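Local coordinates for Mab-21 domain-containing protein (Tribolium castaneum, PDB 7LT2), which senses double-stranded RNA and, in innate immunity, catalyses the formation of 2',3'-cGAMP from ATP and GTP, at residues A[284-289]-A[322-327]; A[211-216]-A[245-250]; A[36-41]-A[146-151]. All coordinates share one frame; numbering follows the deposited sequence.

Interaction 1: residues A[284-289]-A[322-327]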
loop_
_atom_site.group_PDB
_atom_site.type_symbol
_atom_site.label_atom_id
_atom_site.label_comp_id
_atom_site.label_asym_id
_atom_site.label_seq_id
_atom_site.Cartn_x
_atom_site.Cartn_y
_atom_site.Cartn_z
ATOM N N VAL A 284 -14.245 2.944 -1.479
ATOM C CA VAL A 284 -15.520 3.594 -1.186
ATOM C C VAL A 284 -15.293 5.045 -0.773
ATOM O O VAL A 284 -16.007 5.951 -1.220
ATOM C CB VAL A 284 -16.290 2.804 -0.111
ATOM C CG1 VAL A 284 -17.421 3.635 0.468
ATOM C CG2 VAL A 284 -16.836 1.510 -0.703
ATOM N N PHE A 285 -14.272 5.298 0.048
ATOM C CA PHE A 285 -14.014 6.672 0.476
ATOM C C PHE A 285 -13.508 7.549 -0.667
ATOM O O PHE A 285 -13.823 8.743 -0.701
ATOM C CB PHE A 285 -13.039 6.695 1.657
ATOM C CG PHE A 285 -13.720 6.586 2.991
ATOM C CD1 PHE A 285 -14.135 5.351 3.468
ATOM C CD2 PHE A 285 -13.980 7.722 3.750
ATOM C CE1 PHE A 285 -14.778 5.244 4.689
ATOM C CE2 PHE A 285 -14.623 7.625 4.974
ATOM C CZ PHE A 285 -15.024 6.384 5.445
ATOM N N LEU A 286 -12.746 6.990 -1.615
ATOM C CA LEU A 286 -12.393 7.758 -2.809
ATOM C C LEU A 286 -13.641 8.199 -3.564
ATOM O O LEU A 286 -13.731 9.348 -4.012
ATOM C CB LEU A 286 -11.474 6.942 -3.723
ATOM C CG LEU A 286 -10.080 6.586 -3.204
ATOM C CD1 LEU A 286 -9.347 5.724 -4.215
ATOM C CD2 LEU A 286 -9.275 7.848 -2.897
ATOM N N HIS A 287 -14.622 7.302 -3.706
ATOM C CA HIS A 287 -15.882 7.683 -4.336
ATOM C C HIS A 287 -16.617 8.735 -3.518
ATOM O O HIS A 287 -17.187 9.677 -4.080
ATOM C CB HIS A 287 -16.765 6.452 -4.532
ATOM C CG HIS A 287 -16.253 5.511 -5.570
ATOM N ND1 HIS A 287 -16.083 5.882 -6.887
ATOM C CD2 HIS A 287 -15.863 4.217 -5.489
ATOM C CE1 HIS A 287 -15.620 4.854 -7.574
ATOM N NE2 HIS A 287 -15.479 3.832 -6.750
ATOM N N ILE A 288 -16.624 8.588 -2.189
ATOM C CA ILE A 288 -17.298 9.567 -1.337
ATOM C C ILE A 288 -16.619 10.931 -1.440
ATOM O O ILE A 288 -17.291 11.971 -1.471
ATOM C CB ILE A 288 -17.355 9.066 0.118
ATOM C CG1 ILE A 288 -18.236 7.823 0.217
ATOM C CG2 ILE A 288 -17.892 10.156 1.039
ATOM C CD1 ILE A 288 -18.305 7.249 1.603
ATOM N N ILE A 289 -15.283 10.951 -1.497
ATOM C CA ILE A 289 -14.565 12.209 -1.706
ATOM C C ILE A 289 -15.036 12.887 -2.985
ATOM O O ILE A 289 -15.238 14.108 -3.024
ATOM C CB ILE A 289 -13.043 11.967 -1.739
ATOM C CG1 ILE A 289 -12.501 11.688 -0.342
ATOM C CG2 ILE A 289 -12.320 13.165 -2.362
ATOM C CD1 ILE A 289 -11.089 11.131 -0.360
ATOM N N PRO A 322 -16.861 -0.116 -7.722
ATOM C CA PRO A 322 -16.003 0.087 -8.895
ATOM C C PRO A 322 -14.612 0.530 -8.476
ATOM O O PRO A 322 -14.450 1.386 -7.602
ATOM C CB PRO A 322 -16.731 1.181 -9.686
ATOM C CG PRO A 322 -18.147 1.125 -9.209
ATOM C CD PRO A 322 -18.068 0.726 -7.762
ATOM N N TYR A 323 -13.604 -0.098 -9.079
ATOM C CA TYR A 323 -12.246 0.415 -9.009
ATOM C C TYR A 323 -12.266 1.897 -9.361
ATOM O O TYR A 323 -12.845 2.297 -10.374
ATOM C CB TYR A 323 -11.361 -0.387 -9.970
ATOM C CG TYR A 323 -9.888 -0.038 -10.001
ATOM C CD1 TYR A 323 -9.180 0.246 -8.839
ATOM C CD2 TYR A 323 -9.195 -0.033 -11.206
ATOM C CE1 TYR A 323 -7.828 0.548 -8.885
ATOM C CE2 TYR A 323 -7.851 0.267 -11.260
ATOM C CZ TYR A 323 -7.171 0.555 -10.101
ATOM O OH TYR A 323 -5.824 0.852 -10.173
ATOM N N TYR A 324 -11.685 2.720 -8.488
ATOM C CA TYR A 324 -11.836 4.165 -8.634
ATOM C C TYR A 324 -11.219 4.673 -9.931
ATOM O O TYR A 324 -11.707 5.651 -10.512
ATOM C CB TYR A 324 -11.210 4.874 -7.433
ATOM C CG TYR A 324 -11.277 6.381 -7.497
ATOM C CD1 TYR A 324 -12.479 7.052 -7.289
ATOM C CD2 TYR A 324 -10.140 7.135 -7.760
ATOM C CE1 TYR A 324 -12.543 8.435 -7.344
ATOM C CE2 TYR A 324 -10.196 8.514 -7.809
ATOM C CZ TYR A 324 -11.401 9.157 -7.608
ATOM O OH TYR A 324 -11.461 10.530 -7.664
ATOM N N TRP A 325 -10.162 4.018 -10.404
ATOM C CA TRP A 325 -9.421 4.478 -11.570
ATOM C C TRP A 325 -9.854 3.811 -12.867
ATOM O O TRP A 325 -9.520 4.314 -13.943
ATOM C CB TRP A 325 -7.922 4.253 -11.345
ATOM C CG TRP A 325 -7.444 4.943 -10.111
ATOM C CD1 TRP A 325 -7.232 4.383 -8.887
ATOM C CD2 TRP A 325 -7.152 6.339 -9.973
ATOM N NE1 TRP A 325 -6.813 5.343 -7.994
ATOM C CE2 TRP A 325 -6.754 6.553 -8.638
ATOM C CE3 TRP A 325 -7.175 7.425 -10.854
ATOM C CZ2 TRP A 325 -6.386 7.813 -8.158
ATOM C CZ3 TRP A 325 -6.809 8.672 -10.380
ATOM C CH2 TRP A 325 -6.423 8.857 -9.041
ATOM N N CYS A 326 -10.585 2.700 -12.795
ATOM C CA CYS A 326 -11.044 1.997 -13.995
ATOM C C CYS A 326 -12.357 1.308 -13.617
ATOM O O CYS A 326 -12.355 0.204 -13.070
ATOM C CB CYS A 326 -9.998 1.009 -14.485
ATOM S SG CYS A 326 -10.327 0.273 -16.099
ATOM N N ARG A 327 -13.472 1.980 -13.912
ATOM C CA ARG A 327 -14.757 1.598 -13.333
ATOM C C ARG A 327 -15.236 0.223 -13.785
ATOM O O ARG A 327 -16.047 -0.394 -13.085
ATOM C CB ARG A 327 -15.815 2.647 -13.669
ATOM C CG ARG A 327 -15.880 3.000 -15.140
ATOM C CD ARG A 327 -17.064 3.902 -15.435
ATOM N NE ARG A 327 -18.327 3.246 -15.122
ATOM C CZ ARG A 327 -18.896 2.319 -15.880
ATOM N NH1 ARG A 327 -18.330 1.899 -17.001
ATOM N NH2 ARG A 327 -20.060 1.796 -15.504
HETATM O O HOH W 1 -11.801 11.157 -4.997
#

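Interaction 2: residues A[211-216]-A[245-250]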
loop_
_atom_site.group_PDB
_atom_site.type_symbol
_atom_site.label_atom_id
_atom_site.label_comp_id
_atom_site.label_asym_id
_atom_site.label_seq_id
_atom_site.Cartn_x
_atom_site.Cartn_y
_atom_site.Cartn_z
ATOM N N ARG A 211 -9.643 6.879 -15.273
ATOM C CA ARG A 211 -9.842 8.219 -14.741
ATOM C C ARG A 211 -8.566 9.036 -14.897
ATOM O O ARG A 211 -7.459 8.518 -14.739
ATOM C CB ARG A 211 -10.248 8.136 -13.270
ATOM C CG ARG A 211 -10.566 9.475 -12.619
ATOM C CD ARG A 211 -10.788 9.317 -11.116
ATOM N NE ARG A 211 -11.828 8.340 -10.817
ATOM C CZ ARG A 211 -13.113 8.639 -10.669
ATOM N NH1 ARG A 211 -13.549 9.885 -10.772
ATOM N NH2 ARG A 211 -13.982 7.665 -10.418
ATOM N N SER A 212 -8.723 10.319 -15.213
ATOM C CA SER A 212 -7.566 11.182 -15.403
ATOM C C SER A 212 -6.919 11.530 -14.062
ATOM O O SER A 212 -7.532 11.429 -12.997
ATOM C CB SER A 212 -7.967 12.461 -16.141
ATOM O OG SER A 212 -8.847 13.242 -15.357
ATOM N N ASN A 213 -5.659 11.940 -14.135
ATOM C CA ASN A 213 -4.894 12.327 -12.952
ATOM C C ASN A 213 -5.475 13.594 -12.336
ATOM O O ASN A 213 -5.574 14.618 -13.028
ATOM C CB ASN A 213 -3.431 12.536 -13.351
ATOM C CG ASN A 213 -2.520 12.814 -12.166
ATOM O OD1 ASN A 213 -2.962 12.870 -11.019
ATOM N ND2 ASN A 213 -1.232 12.985 -12.444
ATOM N N PRO A 214 -5.874 13.582 -11.059
ATOM C CA PRO A 214 -6.363 14.823 -10.442
ATOM C C PRO A 214 -5.267 15.832 -10.152
ATOM O O PRO A 214 -5.585 17.006 -9.925
ATOM C CB PRO A 214 -7.033 14.334 -9.150
ATOM C CG PRO A 214 -6.325 13.079 -8.818
ATOM C CD PRO A 214 -6.000 12.432 -10.147
ATOM N N PHE A 215 -3.997 15.428 -10.148
ATOM C CA PHE A 215 -2.887 16.325 -9.814
ATOM C C PHE A 215 -1.785 16.240 -10.864
ATOM O O PHE A 215 -0.637 15.913 -10.548
ATOM C CB PHE A 215 -2.334 15.995 -8.430
ATOM C CG PHE A 215 -3.393 15.806 -7.387
ATOM C CD1 PHE A 215 -4.159 16.875 -6.959
ATOM C CD2 PHE A 215 -3.620 14.561 -6.833
ATOM C CE1 PHE A 215 -5.137 16.706 -6.001
ATOM C CE2 PHE A 215 -4.598 14.385 -5.877
ATOM C CZ PHE A 215 -5.356 15.455 -5.459
ATOM N N PRO A 216 -2.091 16.562 -12.126
ATOM C CA PRO A 216 -1.087 16.370 -13.184
ATOM C C PRO A 216 0.136 17.263 -13.047
ATOM O O PRO A 216 1.197 16.900 -13.569
ATOM C CB PRO A 216 -1.866 16.677 -14.470
ATOM C CG PRO A 216 -2.954 17.583 -14.041
ATOM C CD PRO A 216 -3.345 17.122 -12.664
ATOM N N GLN A 245 -1.285 5.103 -6.073
ATOM C CA GLN A 245 -1.270 5.321 -4.628
ATOM C C GLN A 245 -0.720 6.690 -4.254
ATOM O O GLN A 245 -1.085 7.233 -3.206
ATOM C CB GLN A 245 -0.435 4.248 -3.933
ATOM C CG GLN A 245 -0.954 2.833 -4.063
ATOM C CD GLN A 245 0.039 1.833 -3.507
ATOM O OE1 GLN A 245 0.008 1.507 -2.319
ATOM N NE2 GLN A 245 0.944 1.354 -4.363
ATOM N N GLU A 246 0.183 7.249 -5.062
ATOM C CA GLU A 246 0.684 8.579 -4.738
ATOM C C GLU A 246 -0.424 9.616 -4.857
ATOM O O GLU A 246 -0.536 10.514 -4.014
ATOM C CB GLU A 246 1.871 8.939 -5.634
ATOM C CG GLU A 246 2.705 10.094 -5.075
ATOM C CD GLU A 246 4.190 9.934 -5.348
ATOM O OE1 GLU A 246 4.548 9.216 -6.302
ATOM O OE2 GLU A 246 4.997 10.526 -4.602
ATOM N N GLN A 247 -1.277 9.482 -5.876
ATOM C CA GLN A 247 -2.412 10.388 -6.032
ATOM C C GLN A 247 -3.493 10.118 -4.990
ATOM O O GLN A 247 -4.103 11.060 -4.470
ATOM C CB GLN A 247 -2.988 10.262 -7.442
ATOM C CG GLN A 247 -2.082 10.838 -8.530
ATOM C CD GLN A 247 -0.971 9.889 -8.947
ATOM O OE1 GLN A 247 -1.015 8.688 -8.660
ATOM N NE2 GLN A 247 0.031 10.424 -9.636
ATOM N N GLU A 248 -3.753 8.842 -4.682
ATOM C CA GLU A 248 -4.729 8.517 -3.641
ATOM C C GLU A 248 -4.334 9.125 -2.301
ATOM O O GLU A 248 -5.196 9.581 -1.537
ATOM C CB GLU A 248 -4.878 6.999 -3.506
ATOM C CG GLU A 248 -5.573 6.331 -4.678
ATOM C CD GLU A 248 -5.540 4.811 -4.599
ATOM O OE1 GLU A 248 -5.174 4.269 -3.536
ATOM O OE2 GLU A 248 -5.895 4.159 -5.600
ATOM N N ARG A 249 -3.038 9.125 -1.990
ATOM C CA ARG A 249 -2.586 9.667 -0.713
ATOM C C ARG A 249 -2.874 11.161 -0.611
ATOM O O ARG A 249 -3.190 11.664 0.473
ATOM C CB ARG A 249 -1.093 9.384 -0.525
ATOM C CG ARG A 249 -0.571 9.743 0.858
ATOM C CD ARG A 249 0.768 9.090 1.121
ATOM N NE ARG A 249 0.669 7.635 1.167
ATOM C CZ ARG A 249 1.709 6.816 1.086
ATOM N NH1 ARG A 249 2.941 7.278 0.959
ATOM N NH2 ARG A 249 1.505 5.500 1.126
ATOM N N VAL A 250 -2.770 11.890 -1.727
ATOM C CA VAL A 250 -3.102 13.315 -1.708
ATOM C C VAL A 250 -4.608 13.510 -1.575
ATOM O O VAL A 250 -5.070 14.388 -0.834
ATOM C CB VAL A 250 -2.550 14.016 -2.964
ATOM C CG1 VAL A 250 -2.888 15.511 -2.946
ATOM C CG2 VAL A 250 -1.049 13.814 -3.061
#

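Interaction 3: residues A[36-41]-A[146-151]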
loop_
_atom_site.group_PDB
_atom_site.type_symbol
_atom_site.label_atom_id
_atom_site.label_comp_id
_atom_site.label_asym_id
_atom_site.label_seq_id
_atom_site.Cartn_x
_atom_site.Cartn_y
_atom_site.Cartn_z
ATOM N N VAL A 36 19.373 -0.068 0.129
ATOM C CA VAL A 36 19.265 0.248 -1.294
ATOM C C VAL A 36 20.591 0.781 -1.824
ATOM O O VAL A 36 20.976 0.491 -2.967
ATOM C CB VAL A 36 18.097 1.225 -1.536
ATOM C CG1 VAL A 36 18.156 1.837 -2.942
ATOM C CG2 VAL A 36 16.772 0.507 -1.330
ATOM N N GLU A 37 21.321 1.547 -1.004
ATOM C CA GLU A 37 22.646 2.002 -1.422
ATOM C C GLU A 37 23.577 0.820 -1.650
ATOM O O GLU A 37 24.383 0.826 -2.590
ATOM C CB GLU A 37 23.242 2.961 -0.388
ATOM C CG GLU A 37 22.699 4.377 -0.472
ATOM C CD GLU A 37 23.018 5.041 -1.806
ATOM O OE1 GLU A 37 24.189 4.994 -2.236
ATOM O OE2 GLU A 37 22.093 5.604 -2.425
ATOM N N GLN A 38 23.478 -0.209 -0.803
ATOM C CA GLN A 38 24.284 -1.407 -1.015
ATOM C C GLN A 38 23.842 -2.152 -2.267
ATOM O O GLN A 38 24.679 -2.703 -2.991
ATOM C CB GLN A 38 24.216 -2.315 0.214
ATOM C CG GLN A 38 25.180 -3.503 0.175
ATOM C CD GLN A 38 26.628 -3.103 0.402
ATOM O OE1 GLN A 38 26.952 -1.920 0.540
ATOM N NE2 GLN A 38 27.512 -4.095 0.442
ATOM N N MET A 39 22.533 -2.166 -2.547
ATOM C CA MET A 39 22.043 -2.765 -3.787
ATOM C C MET A 39 22.689 -2.121 -5.010
ATOM O O MET A 39 23.048 -2.816 -5.970
ATOM C CB MET A 39 20.522 -2.642 -3.874
ATOM C CG MET A 39 19.745 -3.526 -2.911
ATOM S SD MET A 39 17.970 -3.167 -2.940
ATOM C CE MET A 39 17.534 -3.641 -4.615
ATOM N N LYS A 40 22.843 -0.794 -4.993
ATOM C CA LYS A 40 23.471 -0.102 -6.116
ATOM C C LYS A 40 24.901 -0.577 -6.342
ATOM O O LYS A 40 25.363 -0.647 -7.488
ATOM C CB LYS A 40 23.448 1.410 -5.880
ATOM C CG LYS A 40 22.065 2.037 -5.843
ATOM C CD LYS A 40 22.192 3.520 -5.493
ATOM C CE LYS A 40 20.849 4.228 -5.507
ATOM N NZ LYS A 40 21.003 5.662 -5.096
ATOM N N THR A 41 25.626 -0.903 -5.263
ATOM C CA THR A 41 27.002 -1.372 -5.422
ATOM C C THR A 41 27.074 -2.747 -6.073
ATOM O O THR A 41 28.131 -3.113 -6.601
ATOM C CB THR A 41 27.730 -1.426 -4.075
ATOM O OG1 THR A 41 27.259 -2.549 -3.315
ATOM C CG2 THR A 41 27.510 -0.150 -3.288
ATOM N N LEU A 146 22.182 -9.095 0.317
ATOM C CA LEU A 146 22.186 -9.657 1.668
ATOM C C LEU A 146 23.501 -10.366 1.985
ATOM O O LEU A 146 23.989 -10.300 3.120
ATOM C CB LEU A 146 21.006 -10.615 1.835
ATOM C CG LEU A 146 19.604 -9.996 1.888
ATOM C CD1 LEU A 146 18.549 -11.063 1.637
ATOM C CD2 LEU A 146 19.365 -9.324 3.225
ATOM N N ASN A 147 24.095 -11.041 0.996
ATOM C CA ASN A 147 25.339 -11.771 1.227
ATOM C C ASN A 147 26.517 -10.861 1.545
ATOM O O ASN A 147 27.490 -11.325 2.153
ATOM C CB ASN A 147 25.699 -12.630 0.006
ATOM C CG ASN A 147 24.776 -13.813 -0.173
ATOM O OD1 ASN A 147 24.143 -14.276 0.774
ATOM N ND2 ASN A 147 24.706 -14.323 -1.398
ATOM N N THR A 148 26.463 -9.588 1.147
ATOM C CA THR A 148 27.568 -8.670 1.387
ATOM C C THR A 148 27.474 -7.953 2.728
ATOM O O THR A 148 28.408 -7.230 3.089
ATOM C CB THR A 148 27.652 -7.622 0.269
ATOM O OG1 THR A 148 26.532 -6.729 0.356
ATOM C CG2 THR A 148 27.658 -8.293 -1.093
ATOM N N LEU A 149 26.389 -8.130 3.462
ATOM C CA LEU A 149 26.203 -7.444 4.730
ATOM C C LEU A 149 26.764 -8.279 5.870
ATOM O O LEU A 149 26.878 -9.503 5.762
ATOM C CB LEU A 149 24.718 -7.170 4.968
ATOM C CG LEU A 149 24.006 -6.339 3.898
ATOM C CD1 LEU A 149 22.539 -6.145 4.257
ATOM C CD2 LEU A 149 24.695 -5.001 3.703
ATOM N N PRO A 150 27.142 -7.642 6.980
ATOM C CA PRO A 150 27.575 -8.409 8.155
ATOM C C PRO A 150 26.418 -9.227 8.705
ATOM O O PRO A 150 25.309 -8.715 8.876
ATOM C CB PRO A 150 28.017 -7.328 9.152
ATOM C CG PRO A 150 28.145 -6.074 8.363
ATOM C CD PRO A 150 27.194 -6.192 7.215
ATOM N N TRP A 151 26.676 -10.501 8.974
ATOM C CA TRP A 151 25.684 -11.374 9.581
ATOM C C TRP A 151 26.056 -11.654 11.028
ATOM O O TRP A 151 27.225 -11.897 11.346
ATOM C CB TRP A 151 25.549 -12.699 8.826
ATOM C CG TRP A 151 24.962 -12.591 7.443
ATOM C CD1 TRP A 151 24.666 -11.448 6.759
ATOM C CD2 TRP A 151 24.607 -13.680 6.581
ATOM N NE1 TRP A 151 24.150 -11.760 5.518
ATOM C CE2 TRP A 151 24.104 -13.123 5.387
ATOM C CE3 TRP A 151 24.670 -15.072 6.702
ATOM C CZ2 TRP A 151 23.663 -13.911 4.321
ATOM C CZ3 TRP A 151 24.234 -15.854 5.642
ATOM C CH2 TRP A 151 23.736 -15.270 4.467
#

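Interaction 1: residues A[284-289]-A[322-327]
His-287 and Leu-286, neighbours on helix 278-291, take hold of the 322-327 loop in the helical HhH/H2TH-like domain of the Mab-21 fold. One hydrogen bond crosses directly: His-287 NE2 donates to the carbonyl O of Pro-322, 2.8 Å away and nearly straight at 174°. The oxygen lies in the imidazole plane, whereas the nitrogen is tilted 25° from the carbonyl plane. The bond requires a proton on NE2 and helps to set the rotation of the ring about CB-CG.

Tyr-324 comes against one face of the same imidazole. Its ring presents an edge, led by CD1, in a T-shaped pair with planes at 67°. One face of the phenol receives Leu-286 CB in a CH-pi contact 3.9 Å from the Tyr-324 ring centroid, while Leu-286 CD1 rests against CB and CG of Tyr-324. A chi1 of 178° swings the Tyr-324 ring out toward the helix, into the corner between Leu-286 and His-287.

Farther out, Arg-211 makes a cation-pi contact with Tyr-324 and binds its backbone O, and Leu-251 also packs on this tyrosine. Ile-289 and Glu-290, just along the same helix, belong to the manganese site. At the phenol end, one water donates to Leu-286 O at 2.8 Å and hydrogen-bonds to Tyr-324 OH at the same distance.

Interaction 2: residues A[211-216]-A[245-250]
Phe-215 and Val-250 meet from opposite directions, the phenylalanine reaching out of the loop between strands 188-200 and 222-225 to the helix 245-251. From CB, which points at the helix, the side chain leads to a ring clasped on both faces. Phe-215 CD2 passes 4.4 Å from Gln-247 CG. Phe-215 CE2 lies 3.6 Å from the backbone O of Gln-247, which approaches the ring edge in plane, where the weakly positive C-H rim suits a carbonyl. At the tip, Phe-215 CZ touches Val-250 CG1 at 3.5 Å, and this methyl sits over the ring face, 24° off the normal, in a CH-pi contact. The opposite face is taken by CB of Pro-214, the preceding residue.

The loop is shaped by an Asx turn: Asn-213 OD1 accepts the backbone N of Phe-215 at 2.9 Å, with the donor above the carbonyl plane. Asn-213 OD1 also rests 3.3 Å from Gln-247 CG, the two side chains crossing at about a right angle. A bend at chi2 (81°) brings the Gln-247 amide round to Lys-219, whose backbone O accepts from NE2, as it does from Asn-213 ND2. One carbonyl thus ties both amides together. In the nucleotidyltransferase domain, the loop therefore packs on a helix whose first residues, Gln-247 among them, probably bind ATP and GTP, as in related enzymes.

Interaction 3: residues A[36-41]-A[146-151]
Gln-38 of the long helix 18-42 and Thr-148 of the 146-151 segment are joined by the one hydrogen bond of this surface contact. NE2 of Gln-38 donates to OG1 of Thr-148 at 2.8 Å and 171°, and the hydroxyl lies within 5° of the amide plane, so the N-H is aimed almost directly at the oxygen. The two side chains approach from opposite directions. Gln-38 leaves the helix with CG anti to the backbone N (chi1 -172°) and then bends at chi2, which carries the amide across to the threonine. The hydroxyl of Thr-148 also bonds to the backbone O of Thr-145 in helix 131-147, and is thereby held between two partners.

Apolar contact is slight. Leu-149 CD2 comes alongside the Gln-38 aliphatic stem, 3.9 Å from Gln-38 CG, the two side chains running past each other in opposite senses. Leu-149 itself packs on Phe-35 of helix 18-42 and on Cys-157 and Leu-159 of strand 156-161.

Bonds within each segment shape the two partners. Thr-41 OG1 donates to Gln-38 O at 2.6 Å, in the carbonyl plane on a lone pair. On the other side of the contact Leu-146 O receives both Leu-149 N and, at 2.8 Å, Trp-151 NE1, from opposite faces of its plane; the indole thereby closes the turn leading from helix 131-147 into strand 151-152.

Across the two segments, then, the contact is an uncharged amide-hydroxyl bond with one slight apolar touch. Its geometry is directional and carries no net charge, and with Thr-148 exposed, water can compete for the same groups, so the bond probably contributes modestly to stability.

Interactions 1 and 2 are partly buried neighbours, their centres about 12 Å apart, whereas interaction 3 is a surface contact on the far side of the chain's centre from interaction 1, with about 40 Å between their centres. The first two interlock although they belong to different domains: Trp-325 NE1 bonds to Glu-248 OE2, Leu-286 packs on Glu-248, and Pro-214 packs on the Trp-325 indole. Both set a loop against a helix through aromatic rings, but of these two, interaction 1 alone has a direct hydrogen bond across its segments. Interaction 3 shares no element with them and relies on a polar link between side chains, with no aromatic packing across it.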